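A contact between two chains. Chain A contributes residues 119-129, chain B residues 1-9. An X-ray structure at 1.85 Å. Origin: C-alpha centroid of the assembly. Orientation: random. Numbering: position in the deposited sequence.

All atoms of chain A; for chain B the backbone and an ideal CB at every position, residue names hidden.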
ATOM      1  N   GLY A 119       3.206   2.883  -4.075  1.00  8.84           N
ATOM      2  CA  GLY A 119       4.209   1.992  -4.631  1.00  9.84           C
ATOM      3  C   GLY A 119       4.204   2.014  -6.151  1.00  9.53           C
ATOM      4  O   GLY A 119       5.259   1.967  -6.789  1.00 10.75           O
ATOM      5  N   THR A 120       3.010   2.088  -6.731  1.00  9.54           N
ATOM      6  CA  THR A 120       2.865   2.120  -8.179  1.00  9.74           C
ATOM      7  C   THR A 120       3.393   3.435  -8.745  1.00 10.10           C
ATOM      8  O   THR A 120       4.059   3.445  -9.780  1.00  9.79           O
ATOM      9  CB  THR A 120       1.388   1.934  -8.589  1.00  9.06           C
ATOM     10  OG1 THR A 120       0.906   0.688  -8.069  1.00  9.53           O
ATOM     11  CG2 THR A 120       1.249   1.921 -10.105  1.00 10.61           C
ATOM     12  N   ALA A 121       3.103   4.541  -8.062  1.00  8.87           N
ATOM     13  CA  ALA A 121       3.567   5.857  -8.504  1.00  9.29           C
ATOM     14  C   ALA A 121       5.084   5.919  -8.431  1.00 11.34           C
ATOM     15  O   ALA A 121       5.741   6.475  -9.317  1.00 10.57           O
ATOM     16  CB  ALA A 121       2.961   6.955  -7.629  1.00  9.71           C
ATOM     17  N   THR A 122       5.639   5.352  -7.362  1.00 10.54           N
ATOM     18  CA  THR A 122       7.084   5.331  -7.186  1.00 11.71           C
ATOM     19  C   THR A 122       7.725   4.587  -8.352  1.00 11.41           C
ATOM     20  O   THR A 122       8.678   5.067  -8.960  1.00 10.07           O
ATOM     21  CB  THR A 122       7.466   4.633  -5.862  1.00 14.17           C
ATOM     22  OG1 THR A 122       7.012   5.430  -4.761  1.00 13.52           O
ATOM     23  CG2 THR A 122       8.980   4.451  -5.761  1.00 16.15           C
ATOM     24  N   ALA A 123       7.190   3.413  -8.664  1.00 11.15           N
ATOM     25  CA  ALA A 123       7.714   2.602  -9.756  1.00 11.31           C
ATOM     26  C   ALA A 123       7.640   3.345 -11.091  1.00 11.48           C
ATOM     27  O   ALA A 123       8.600   3.360 -11.865  1.00 11.31           O
ATOM     28  CB  ALA A 123       6.942   1.294  -9.844  1.00  9.95           C
ATOM     29  N   ALA A 124       6.497   3.967 -11.354  1.00 10.92           N
ATOM     30  CA  ALA A 124       6.298   4.704 -12.599  1.00 10.80           C
ATOM     31  C   ALA A 124       7.246   5.894 -12.736  1.00 12.12           C
ATOM     32  O   ALA A 124       7.931   6.046 -13.753  1.00 12.30           O
ATOM     33  CB  ALA A 124       4.846   5.187 -12.690  1.00 10.84           C
ATOM     34  N   ALA A 125       7.282   6.733 -11.707  1.00 11.33           N
ATOM     35  CA  ALA A 125       8.126   7.922 -11.715  1.00 10.59           C
ATOM     36  C   ALA A 125       9.599   7.587 -11.922  1.00 12.32           C
ATOM     37  O   ALA A 125      10.279   8.201 -12.750  1.00 11.10           O
ATOM     38  CB  ALA A 125       7.948   8.693 -10.407  1.00 11.60           C
ATOM     39  N   GLU A 126      10.097   6.613 -11.171  1.00 11.38           N
ATOM     40  CA  GLU A 126      11.501   6.247 -11.286  1.00 11.64           C
ATOM     41  C   GLU A 126      11.851   5.645 -12.645  1.00 12.88           C
ATOM     42  O   GLU A 126      12.985   5.781 -13.106  1.00 13.40           O
ATOM     43  CB  GLU A 126      11.882   5.327 -10.118  1.00 11.92           C
ATOM     44  CG  GLU A 126      11.701   6.064  -8.791  1.00  9.63           C
ATOM     45  CD  GLU A 126      12.065   5.265  -7.555  1.00 13.86           C
ATOM     46  OE1 GLU A 126      12.367   4.059  -7.660  1.00 15.10           O
ATOM     47  OE2 GLU A 126      12.038   5.866  -6.462  1.00 16.76           O
ATOM     48  N   SER A 127      10.881   5.016 -13.305  1.00 13.33           N
ATOM     49  CA  SER A 127      11.131   4.437 -14.626  1.00 13.07           C
ATOM     50  C   SER A 127      11.343   5.564 -15.643  1.00 14.60           C
ATOM     51  O   SER A 127      11.929   5.358 -16.706  1.00 14.70           O
ATOM     52  CB  SER A 127       9.956   3.559 -15.075  1.00 13.99           C
ATOM     53  OG  SER A 127       8.855   4.337 -15.527  1.00 12.58           O
ATOM     54  N   LEU A 128      10.864   6.757 -15.305  1.00 13.15           N
ATOM     55  CA  LEU A 128      11.000   7.918 -16.176  1.00 14.44           C
ATOM     56  C   LEU A 128      12.297   8.688 -15.912  1.00 15.20           C
ATOM     57  O   LEU A 128      12.580   9.688 -16.574  1.00 15.91           O
ATOM     58  CB  LEU A 128       9.797   8.846 -15.991  1.00 14.18           C
ATOM     59  CG  LEU A 128       8.442   8.243 -16.388  1.00 15.85           C
ATOM     60  CD1 LEU A 128       7.314   9.137 -15.904  1.00 15.05           C
ATOM     61  CD2 LEU A 128       8.379   8.067 -17.901  1.00 15.85           C
ATOM     62  N   GLY A 129      13.081   8.221 -14.947  1.00 14.11           N
ATOM     63  CA  GLY A 129      14.332   8.884 -14.624  1.00 14.39           C
ATOM     64  C   GLY A 129      14.181   9.882 -13.492  1.00 14.33           C
ATOM     65  O   GLY A 129      15.130  10.584 -13.135  1.00 15.27           O
TER
ATOM     66  N   UNK B   1       6.010   6.095 -24.334  1.00 37.26           N
ATOM     67  CA  UNK B   1       5.745   5.309 -23.094  1.00 35.13           C
ATOM     68  C   UNK B   1       6.725   4.141 -22.998  1.00 33.26           C
ATOM     69  O   UNK B   1       6.780   3.293 -23.889  1.00 33.86           O
ATOM     70  CB  UNK B   1       4.307   4.787 -23.071  1.00 35.13           C
ATOM     71  N   UNK B   2       7.500   4.103 -21.917  1.00 30.17           N
ATOM     72  CA  UNK B   2       8.477   3.038 -21.724  1.00 27.18           C
ATOM     73  C   UNK B   2       7.815   1.726 -21.315  1.00 26.74           C
ATOM     74  O   UNK B   2       6.607   1.676 -21.075  1.00 25.89           O
ATOM     75  CB  UNK B   2       9.505   3.453 -20.669  1.00 27.18           C
ATOM     76  N   UNK B   3       8.620   0.672 -21.229  1.00 25.27           N
ATOM     77  CA  UNK B   3       8.133  -0.657 -20.874  1.00 25.69           C
ATOM     78  C   UNK B   3       7.463  -0.731 -19.508  1.00 23.03           C
ATOM     79  O   UNK B   3       6.488  -1.458 -19.332  1.00 22.05           O
ATOM     80  CB  UNK B   3       9.296  -1.651 -20.914  1.00 25.69           C
ATOM     81  N   UNK B   4       7.988   0.009 -18.538  1.00 21.04           N
ATOM     82  CA  UNK B   4       7.410  -0.004 -17.202  1.00 18.83           C
ATOM     83  C   UNK B   4       6.007   0.592 -17.213  1.00 16.88           C
ATOM     84  O   UNK B   4       5.067  -0.018 -16.715  1.00 15.18           O
ATOM     85  CB  UNK B   4       8.304   0.763 -16.226  1.00 18.83           C
ATOM     86  N   UNK B   5       5.868   1.785 -17.785  1.00 16.73           N
ATOM     87  CA  UNK B   5       4.569   2.445 -17.846  1.00 16.89           C
ATOM     88  C   UNK B   5       3.589   1.605 -18.658  1.00 16.61           C
ATOM     89  O   UNK B   5       2.417   1.487 -18.306  1.00 15.65           O
ATOM     90  CB  UNK B   5       4.702   3.844 -18.450  1.00 16.89           C
ATOM     91  N   UNK B   6       4.069   1.020 -19.751  1.00 16.79           N
ATOM     92  CA  UNK B   6       3.203   0.186 -20.575  1.00 17.52           C
ATOM     93  C   UNK B   6       2.680  -1.000 -19.774  1.00 14.61           C
ATOM     94  O   UNK B   6       1.503  -1.343 -19.856  1.00 14.67           O
ATOM     95  CB  UNK B   6       3.951  -0.301 -21.818  1.00 17.52           C
ATOM     96  N   UNK B   7       3.555  -1.627 -18.995  1.00 13.15           N
ATOM     97  CA  UNK B   7       3.147  -2.779 -18.205  1.00 13.50           C
ATOM     98  C   UNK B   7       2.156  -2.377 -17.112  1.00 12.42           C
ATOM     99  O   UNK B   7       1.129  -3.033 -16.931  1.00 13.22           O
ATOM    100  CB  UNK B   7       4.372  -3.455 -17.585  1.00 13.50           C
ATOM    101  N   UNK B   8       2.453  -1.295 -16.397  1.00 11.75           N
ATOM    102  CA  UNK B   8       1.573  -0.829 -15.323  1.00 11.62           C
ATOM    103  C   UNK B   8       0.177  -0.443 -15.806  1.00 12.09           C
ATOM    104  O   UNK B   8      -0.824  -0.770 -15.161  1.00 12.08           O
ATOM    105  CB  UNK B   8       2.212   0.370 -14.620  1.00 11.62           C
ATOM    106  N   UNK B   9       0.109   0.251 -16.935  1.00 12.71           N
ATOM    107  CA  UNK B   9      -1.173   0.691 -17.467  1.00 14.45           C
ATOM    108  C   UNK B   9      -1.967  -0.389 -18.201  1.00 15.85           C
ATOM    109  O   UNK B   9      -3.100  -0.150 -18.614  1.00 17.81           O
ATOM    110  CB  UNK B   9      -0.941   1.868 -18.416  1.00 14.45           C
TER

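The two helices run nearly antiparallel, at 151°, with axes 9.1 Å apart at closest approach. Chain A offers a small-residue ridge, Thr A120, Ala A123, Ala A124 and Ser A127, with Leu A128 just past its end.

Position 1 has its CB directed away from chain A, with nothing of that stretch within 5.5 Å. Almost any residue would suit; the deposited one is Met B1.

Position 2 lies in an extended conformation (psi 174°) right before the helix, where free backbone NH groups call for Asp, Asn, Ser or Thr as a cap. Its CB also points toward chain A, 5.0 Å from Ser A127 O, near a serine hydroxyl, so a side chain that both accepts and donates would gain twice. Asn B2 does so. Its OD1 accepts from the backbone N of position 5 at 2.7 Å, capping the helix, while its ND2 donates to Ser A127 OG at 3.2 Å. That hydroxyl in turn donates to Ala A124 O (2.6 Å from OG), which leaves it well placed to accept.

Position 3 lies sideways to chain A, beyond its reach; polar residues fit, and an acid suits a helix N-terminus. It is Glu B3, whose end leads away.

Position 4 points straight at the ridge, its ideal CB a tight 3.4 Å from Ser A127 CB. The space is narrow, favouring Ala, Val or another compact residue. Val B4, chi1 t, keeps the close CB–CB approach to Ser A127 and brings CG1 to 4.0 Å from Ala A123 O.

Position 5 starts sideways, yet Ala A124 and Leu A128 offer an apolar surface to a side chain long enough to bend back, such as Leu, Ile or Met. Ile B5 (m, m) does this: CD1 reaches Ala A124 CB at 3.6 Å, and CG1 lies 4.3 Å from Leu A128 CD2.

Positions 6 and 7 are out of reach, so helix-compatible polar residues suffice: Lys B6 and Ser B7.

Position 8, one turn after position 4, again faces chain A. Its ideal CB is 4.9 Å from Thr A120 CG2, and the small alanines leave room for Leu, Met or Ile. Leu B8 (m, t) has the largest contact area on its side; its CD1 lies 3.9 Å from Ala A124 CB, 4.5 Å from Ala A123 CB and 4.2 Å from Thr A120 CG2.

Position 9 is out of reach and tolerant. Thr B9 donates from OG1 to Ile B5 O at 2.8 Å.

Chain B (1-9) MNEVIKSLT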
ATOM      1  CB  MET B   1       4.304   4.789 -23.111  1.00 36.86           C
ATOM      2  CG  MET B   1       3.867   4.100 -21.833  1.00 37.39           C
ATOM      3  SD  MET B   1       2.124   3.628 -21.865  1.00 39.59           S
ATOM      4  CE  MET B   1       1.347   5.136 -21.278  1.00 39.19           C
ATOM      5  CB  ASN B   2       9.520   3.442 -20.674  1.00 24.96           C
ATOM      6  CG  ASN B   2       8.913   3.673 -19.303  1.00 23.53           C
ATOM      7  OD1 ASN B   2       8.083   2.892 -18.840  1.00 21.78           O
ATOM      8  ND2 ASN B   2       9.343   4.740 -18.637  1.00 20.85           N
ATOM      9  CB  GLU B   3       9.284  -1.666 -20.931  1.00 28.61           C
ATOM     10  CG  GLU B   3       9.941  -1.762 -22.300  1.00 34.50           C
ATOM     11  CD  GLU B   3       8.973  -2.208 -23.383  1.00 37.53           C
ATOM     12  OE1 GLU B   3       9.296  -2.031 -24.576  1.00 40.40           O
ATOM     13  OE2 GLU B   3       7.893  -2.740 -23.045  1.00 40.59           O
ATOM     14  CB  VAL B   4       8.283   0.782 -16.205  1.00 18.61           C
ATOM     15  CG1 VAL B   4       7.627   0.797 -14.833  1.00 19.15           C
ATOM     16  CG2 VAL B   4       9.666   0.143 -16.119  1.00 20.67           C
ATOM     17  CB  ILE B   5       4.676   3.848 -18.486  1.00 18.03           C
ATOM     18  CG1 ILE B   5       5.663   4.712 -17.700  1.00 21.21           C
ATOM     19  CG2 ILE B   5       3.309   4.514 -18.502  1.00 18.24           C
ATOM     20  CD1 ILE B   5       5.248   4.990 -16.270  1.00 21.49           C
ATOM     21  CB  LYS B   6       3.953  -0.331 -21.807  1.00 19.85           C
ATOM     22  CG  LYS B   6       4.170   0.708 -22.889  1.00 24.95           C
ATOM     23  CD  LYS B   6       4.761   0.065 -24.138  1.00 28.81           C
ATOM     24  CE  LYS B   6       4.964   1.088 -25.245  1.00 31.71           C
ATOM     25  NZ  LYS B   6       5.584   0.471 -26.449  1.00 35.02           N
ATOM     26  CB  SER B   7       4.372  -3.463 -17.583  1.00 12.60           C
ATOM     27  OG  SER B   7       4.022  -4.706 -16.993  1.00 13.85           O
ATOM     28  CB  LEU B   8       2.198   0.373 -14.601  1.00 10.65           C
ATOM     29  CG  LEU B   8       3.479   0.082 -13.815  1.00 11.49           C
ATOM     30  CD1 LEU B   8       4.046   1.382 -13.254  1.00 11.57           C
ATOM     31  CD2 LEU B   8       3.177  -0.900 -12.695  1.00 11.99           C
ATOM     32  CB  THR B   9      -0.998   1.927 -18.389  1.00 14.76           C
ATOM     33  OG1 THR B   9      -0.132   1.604 -19.485  1.00 14.03           O
ATOM     34  CG2 THR B   9      -0.382   3.081 -17.606  1.00 13.81           C
TER
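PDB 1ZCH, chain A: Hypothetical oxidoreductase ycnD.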